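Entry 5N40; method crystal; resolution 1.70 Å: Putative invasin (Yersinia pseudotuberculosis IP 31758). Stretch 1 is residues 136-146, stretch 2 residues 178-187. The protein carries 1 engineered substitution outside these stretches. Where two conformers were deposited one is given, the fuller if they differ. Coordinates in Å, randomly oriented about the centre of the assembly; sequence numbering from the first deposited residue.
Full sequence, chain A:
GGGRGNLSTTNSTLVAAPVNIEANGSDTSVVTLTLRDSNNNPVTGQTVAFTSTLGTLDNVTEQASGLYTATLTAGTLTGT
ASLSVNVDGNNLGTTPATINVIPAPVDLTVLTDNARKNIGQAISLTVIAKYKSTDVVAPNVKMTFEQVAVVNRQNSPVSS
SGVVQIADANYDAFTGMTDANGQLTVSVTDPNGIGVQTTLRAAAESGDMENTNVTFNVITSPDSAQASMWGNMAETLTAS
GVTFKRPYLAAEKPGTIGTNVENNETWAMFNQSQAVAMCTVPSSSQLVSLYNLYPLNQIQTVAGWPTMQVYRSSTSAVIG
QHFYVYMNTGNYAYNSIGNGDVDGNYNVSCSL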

ATOM      1  N   VAL A 136       2.007  24.775  -3.600  1.00 18.36           N
ATOM      2  CA  VAL A 136       1.394  25.021  -2.299  1.00 16.87           C
ATOM      3  C   VAL A 136       0.821  23.711  -1.774  1.00 17.53           C
ATOM      4  O   VAL A 136       0.007  23.066  -2.445  1.00 15.09           O
ATOM      5  CB  VAL A 136       0.302  26.097  -2.393  1.00 18.53           C
ATOM      6  CG1 VAL A 136      -0.297  26.372  -1.023  1.00 19.74           C
ATOM      7  CG2 VAL A 136       0.876  27.373  -2.983  1.00 19.60           C
ATOM      8  N   VAL A 137       1.247  23.319  -0.571  1.00 17.15           N
ATOM      9  CA  VAL A 137       0.798  22.058   0.003  1.00 17.32           C
ATOM     10  C   VAL A 137      -0.679  22.155   0.363  1.00 17.30           C
ATOM     11  O   VAL A 137      -1.193  23.223   0.731  1.00 16.22           O
ATOM     12  CB  VAL A 137       1.641  21.671   1.233  1.00 18.61           C
ATOM     13  CG1 VAL A 137       3.116  21.561   0.854  1.00 27.05           C
ATOM     14  CG2 VAL A 137       1.437  22.659   2.373  1.00 21.56           C
ATOM     15  N   ALA A 138      -1.365  21.020   0.263  1.00 14.14           N
ATOM     16  CA  ALA A 138      -2.806  20.951   0.488  1.00 13.81           C
ATOM     17  C   ALA A 138      -3.089  20.109   1.730  1.00 14.83           C
ATOM     18  O   ALA A 138      -3.019  18.871   1.672  1.00 11.60           O
ATOM     19  CB  ALA A 138      -3.505  20.368  -0.741  1.00 13.36           C
ATOM     20  N   PRO A 139      -3.374  20.719   2.875  1.00 11.79           N
ATOM     21  CA  PRO A 139      -3.664  19.941   4.078  1.00 12.95           C
ATOM     22  C   PRO A 139      -5.107  19.461   4.111  1.00 11.97           C
ATOM     23  O   PRO A 139      -5.998  20.018   3.470  1.00 12.93           O
ATOM     24  CB  PRO A 139      -3.390  20.930   5.216  1.00 15.34           C
ATOM     25  CG  PRO A 139      -3.675  22.263   4.622  1.00 16.27           C
ATOM     26  CD  PRO A 139      -3.337  22.168   3.149  1.00 13.90           C
ATOM     27  N   ASN A 140      -5.310  18.383   4.871  1.00 11.16           N
ATOM     28  CA  ASN A 140      -6.639  17.855   5.177  1.00 14.47           C
ATOM     29  C   ASN A 140      -7.342  17.290   3.946  1.00 16.13           C
ATOM     30  O   ASN A 140      -8.575  17.247   3.884  1.00 19.02           O
ATOM     31  CB  ASN A 140      -7.502  18.921   5.860  1.00 13.76           C
ATOM     32  CG  ASN A 140      -6.927  19.355   7.199  1.00 15.24           C
ATOM     33  OD1 ASN A 140      -6.560  18.521   8.033  1.00 15.04           O
ATOM     34  ND2 ASN A 140      -6.817  20.659   7.404  1.00 15.43           N
ATOM     35  N   VAL A 141      -6.568  16.804   2.983  1.00 13.22           N
ATOM     36  CA  VAL A 141      -7.105  16.160   1.790  1.00 13.55           C
ATOM     37  C   VAL A 141      -7.348  14.684   2.093  1.00 15.10           C
ATOM     38  O   VAL A 141      -6.415  13.948   2.441  1.00 13.18           O
ATOM     39  CB  VAL A 141      -6.152  16.323   0.598  1.00 13.60           C
ATOM     40  CG1 VAL A 141      -6.626  15.483  -0.591  1.00 13.43           C
ATOM     41  CG2 VAL A 141      -6.027  17.803   0.197  1.00 10.13           C
ATOM     42  N   LYS A 142      -8.596  14.249   1.943  1.00 14.99           N
ATOM     43  CA  LYS A 142      -8.951  12.858   2.192  1.00 15.73           C
ATOM     44  C   LYS A 142      -8.349  11.945   1.127  1.00 14.81           C
ATOM     45  O   LYS A 142      -8.415  12.236  -0.068  1.00 14.51           O
ATOM     46  CB  LYS A 142     -10.470  12.708   2.219  1.00 19.03           C
ATOM     47  CG  LYS A 142     -11.136  13.377   3.416  1.00 16.73           C
ATOM     48  CD  LYS A 142     -12.645  13.120   3.396  1.00 25.63           C
ATOM     49  CE  LYS A 142     -13.340  13.704   4.615  1.00 31.92           C
ATOM     50  NZ  LYS A 142     -14.821  13.483   4.570  1.00 41.06           N
ATOM     51  N   MET A 143      -7.798  10.817   1.573  1.00 15.18           N
ATOM     52  CA  MET A 143      -7.042   9.912   0.717  0.51 13.09           C
ATOM     53  C   MET A 143      -7.543   8.485   0.880  1.00 12.95           C
ATOM     54  O   MET A 143      -7.919   8.071   1.981  1.00 17.28           O
ATOM     55  CB  MET A 143      -5.548   9.967   1.058  0.51 14.01           C
ATOM     56  CG  MET A 143      -4.623   9.647  -0.111  0.51 14.99           C
ATOM     57  SD  MET A 143      -4.627  10.900  -1.411  0.51 15.31           S
ATOM     58  CE  MET A 143      -4.089  12.353  -0.513  0.51 14.26           C
ATOM     59  N   THR A 144      -7.537   7.731  -0.223  1.00 12.38           N
ATOM     60  CA  THR A 144      -7.778   6.293  -0.196  1.00 13.16           C
ATOM     61  C   THR A 144      -6.699   5.603  -1.024  1.00 16.02           C
ATOM     62  O   THR A 144      -5.973   6.239  -1.794  1.00 15.07           O
ATOM     63  CB  THR A 144      -9.158   5.907  -0.742  1.00 19.03           C
ATOM     64  OG1 THR A 144      -9.222   6.232  -2.130  1.00 16.57           O
ATOM     65  CG2 THR A 144     -10.274   6.620   0.015  1.00 21.48           C
ATOM     66  N   PHE A 145      -6.602   4.287  -0.863  1.00 13.21           N
ATOM     67  CA  PHE A 145      -5.654   3.474  -1.611  1.00 12.52           C
ATOM     68  C   PHE A 145      -6.368   2.306  -2.275  1.00 15.59           C
ATOM     69  O   PHE A 145      -7.295   1.719  -1.710  1.00 15.74           O
ATOM     70  CB  PHE A 145      -4.531   2.932  -0.712  1.00 13.49           C
ATOM     71  CG  PHE A 145      -3.661   3.999  -0.134  1.00 12.71           C
ATOM     72  CD1 PHE A 145      -2.609   4.524  -0.868  1.00 13.36           C
ATOM     73  CD2 PHE A 145      -3.899   4.495   1.132  1.00 14.83           C
ATOM     74  CE1 PHE A 145      -1.808   5.512  -0.347  1.00 13.39           C
ATOM     75  CE2 PHE A 145      -3.092   5.485   1.661  1.00 15.52           C
ATOM     76  CZ  PHE A 145      -2.049   5.998   0.911  1.00 13.61           C
ATOM     77  N   GLU A 146      -5.891   1.951  -3.465  1.00 14.43           N
ATOM     78  CA  GLU A 146      -6.473   0.867  -4.247  1.00 13.48           C
ATOM     79  C   GLU A 146      -5.375   0.081  -4.946  1.00 14.17           C
ATOM     80  O   GLU A 146      -4.511   0.667  -5.606  1.00 13.16           O
ATOM     81  CB  GLU A 146      -7.462   1.420  -5.281  1.00 14.21           C
ATOM     82  CG  GLU A 146      -8.257   0.350  -6.000  1.00 15.47           C
ATOM     83  CD  GLU A 146      -9.311   0.924  -6.926  1.00 18.05           C
ATOM     84  OE1 GLU A 146      -9.220   2.121  -7.272  1.00 19.98           O
ATOM     85  OE2 GLU A 146     -10.226   0.172  -7.308  1.00 19.27           O
ATOM     86  N   THR A 178      -4.167  14.178   4.473  1.00 12.02           N
ATOM     87  CA  THR A 178      -2.858  14.817   4.504  1.00 12.79           C
ATOM     88  C   THR A 178      -2.759  15.753   5.704  1.00 14.95           C
ATOM     89  O   THR A 178      -3.767  16.266   6.206  1.00 15.30           O
ATOM     90  CB  THR A 178      -2.594  15.597   3.224  1.00 11.51           C
ATOM     91  OG1 THR A 178      -3.644  16.543   3.016  1.00 12.52           O
ATOM     92  CG2 THR A 178      -2.512  14.667   2.033  1.00 11.91           C
ATOM     93  N   ASP A 179      -1.528  15.950   6.183  1.00 15.13           N
ATOM     94  CA  ASP A 179      -1.274  16.749   7.375  1.00 15.93           C
ATOM     95  C   ASP A 179      -1.007  18.206   6.997  1.00 15.76           C
ATOM     96  O   ASP A 179      -1.243  18.633   5.864  1.00 13.43           O
ATOM     97  CB  ASP A 179      -0.127  16.139   8.191  1.00 14.67           C
ATOM     98  CG  ASP A 179       1.234  16.202   7.490  1.00 18.04           C
ATOM     99  OD1 ASP A 179       1.390  16.901   6.473  1.00 12.72           O
ATOM    100  OD2 ASP A 179       2.180  15.538   7.979  1.00 16.38           O
ATOM    101  N   ALA A 180      -0.539  18.998   7.972  1.00 15.72           N
ATOM    102  CA  ALA A 180      -0.343  20.425   7.740  1.00 19.66           C
ATOM    103  C   ALA A 180       0.640  20.691   6.609  1.00 16.50           C
ATOM    104  O   ALA A 180       0.590  21.761   5.994  1.00 15.61           O
ATOM    105  CB  ALA A 180       0.136  21.108   9.025  1.00 19.79           C
ATOM    106  N   ASN A 181       1.546  19.748   6.327  1.00 14.83           N
ATOM    107  CA  ASN A 181       2.495  19.885   5.230  1.00 13.79           C
ATOM    108  C   ASN A 181       2.025  19.188   3.959  1.00 16.53           C
ATOM    109  O   ASN A 181       2.813  19.013   3.024  1.00 16.11           O
ATOM    110  CB  ASN A 181       3.870  19.361   5.652  1.00 16.82           C
ATOM    111  CG  ASN A 181       4.419  20.097   6.854  1.00 19.47           C
ATOM    112  OD1 ASN A 181       4.674  21.300   6.795  1.00 23.40           O
ATOM    113  ND2 ASN A 181       4.608  19.380   7.949  1.00 23.20           N
ATOM    114  N   GLY A 182       0.745  18.829   3.887  1.00 18.39           N
ATOM    115  CA  GLY A 182       0.230  18.173   2.706  1.00 15.84           C
ATOM    116  C   GLY A 182       0.695  16.747   2.520  1.00 12.72           C
ATOM    117  O   GLY A 182       0.583  16.210   1.412  1.00 13.16           O
ATOM    118  N   GLN A 183       1.199  16.107   3.572  1.00 14.84           N
ATOM    119  CA  GLN A 183       1.762  14.768   3.474  1.00 15.18           C
ATOM    120  C   GLN A 183       0.939  13.756   4.263  1.00 13.89           C
ATOM    121  O   GLN A 183       0.383  14.066   5.321  1.00 12.67           O
ATOM    122  CB  GLN A 183       3.212  14.750   3.972  1.00 16.31           C
ATOM    123  CG  GLN A 183       4.125  15.705   3.239  1.00 19.68           C
ATOM    124  CD  GLN A 183       5.584  15.486   3.599  1.00 28.40           C
ATOM    125  OE1 GLN A 183       5.921  14.533   4.302  1.00 31.32           O
ATOM    126  NE2 GLN A 183       6.454  16.370   3.123  1.00 25.18           N
ATOM    127  N   LEU A 184       0.857  12.547   3.723  1.00 12.08           N
ATOM    128  CA  LEU A 184       0.280  11.395   4.410  1.00 13.73           C
ATOM    129  C   LEU A 184       1.267  10.248   4.270  1.00 13.06           C
ATOM    130  O   LEU A 184       1.556   9.823   3.148  1.00 15.81           O
ATOM    131  CB  LEU A 184      -1.077  11.015   3.808  1.00 15.42           C
ATOM    132  CG  LEU A 184      -1.664   9.663   4.223  1.00 14.82           C
ATOM    133  CD1 LEU A 184      -1.918   9.627   5.715  1.00 20.83           C
ATOM    134  CD2 LEU A 184      -2.942   9.367   3.447  1.00 19.27           C
ATOM    135  N   THR A 185       1.778   9.748   5.394  1.00 14.74           N
ATOM    136  CA  THR A 185       2.723   8.633   5.383  1.00 14.67           C
ATOM    137  C   THR A 185       2.094   7.428   6.069  1.00 16.43           C
ATOM    138  O   THR A 185       1.551   7.544   7.175  1.00 14.84           O
ATOM    139  CB  THR A 185       4.044   9.005   6.060  1.00 17.13           C
ATOM    140  OG1 THR A 185       4.693  10.046   5.314  1.00 17.24           O
ATOM    141  CG2 THR A 185       4.986   7.802   6.122  1.00 15.26           C
ATOM    142  N   VAL A 186       2.179   6.270   5.409  1.00 13.07           N
ATOM    143  CA  VAL A 186       1.582   5.040   5.905  1.00 13.95           C
ATOM    144  C   VAL A 186       2.601   3.912   5.802  1.00 15.05           C
ATOM    145  O   VAL A 186       3.576   3.982   5.047  1.00 16.04           O
ATOM    146  CB  VAL A 186       0.293   4.668   5.139  1.00 16.25           C
ATOM    147  CG1 VAL A 186      -0.732   5.791   5.257  1.00 17.30           C
ATOM    148  CG2 VAL A 186       0.591   4.369   3.675  1.00 15.88           C
ATOM    149  N   SER A 187       2.348   2.861   6.577  1.00 14.07           N
ATOM    150  CA  SER A 187       3.199   1.681   6.628  1.00 11.98           C
ATOM    151  C   SER A 187       2.555   0.562   5.821  1.00 13.48           C
ATOM    152  O   SER A 187       1.420   0.157   6.107  1.00 13.02           O
ATOM    153  CB  SER A 187       3.418   1.248   8.075  1.00 16.21           C
ATOM    154  OG  SER A 187       4.307   0.154   8.137  1.00 19.08           O
TER
HETATM  155  O   HOH W   1      -5.097  16.539   8.763  1.00 26.87           O

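A side-chain hydroxyl can knit two loops together when it both gives and accepts hydrogen bonds, and this segment of a putative invasin offers a compact example. Followed from its N-terminal end, the first stretch begins to engage its partner at Val137. Its CA-to-CB bond points toward the second stretch, where the side chain meets the type I turn that runs from Asp179 to Gly182, with Val137 CG1 lying 3.4 Å from Asn181 O. The turn is held by its own backbone bond, from Gly182 N to Asp179 O at 2.8 Å, and by Asp179 OD1, which accepts from Asn181 N at 2.9 Å and from Gln183 N at 3.0 Å. Gly182 suits its place on two counts: its phi of 72° favours glycine, and an ideally placed CB would lie 2.9 Å from Val137 CB, a clash.

The absence of that side chain lets the backbones close in. Ala138 O receives a CA-H...O contact from Gly182 CA at 3.5 Å, and it also accepts the hydrogen bond from Thr178 OG1 at 2.8 Å. Pro139, which has no amide hydrogen to offer, packs instead against the turn: its CB approaches Asp179 O to 3.2 Å, and its CA makes a CA-H...O contact with the same oxygen at 3.3 Å.

At Asn140 the chain turns through a positive phi of 67°, and its amide N donates to Thr178 O at 2.9 Å. Although Asn140 CB points away from the second stretch, a water bridges the gap, donating to Asn140 OD1 at 2.6 Å and to Thr178 O at 2.9 Å. Val141 completes the polar cluster. Val141 N donates to Thr178 OG1 at 2.9 Å with a nearly straight angle of 164°, while Val141 O accepts from Thr178 N at 3.0 Å. Thr178 is thus bonded through its N, O and OG1, the hydroxyl donating a hydrogen bond to Ala138 O while accepting one from Val141 N.

Beyond this node the character of the contact changes. Lys142 and Thr144 point away, whereas the alternating Met143 and Phe145 point toward the second stretch, the pattern expected of an extended strand. Met143 CB meets Leu184 CD2 at 3.6 Å, and Met143 CE reaches Thr178 CG2 at 3.8 Å. The Phe145 ring receives its neighbours obliquely, with CE2 4.3 Å from Leu184 CD2 and CZ 4.2 Å from Val186 CG2. The strand axes, inclined at 35°, come no closer than 9.5 Å, so here side chains, rather than backbone hydrogen bonds, span the gap.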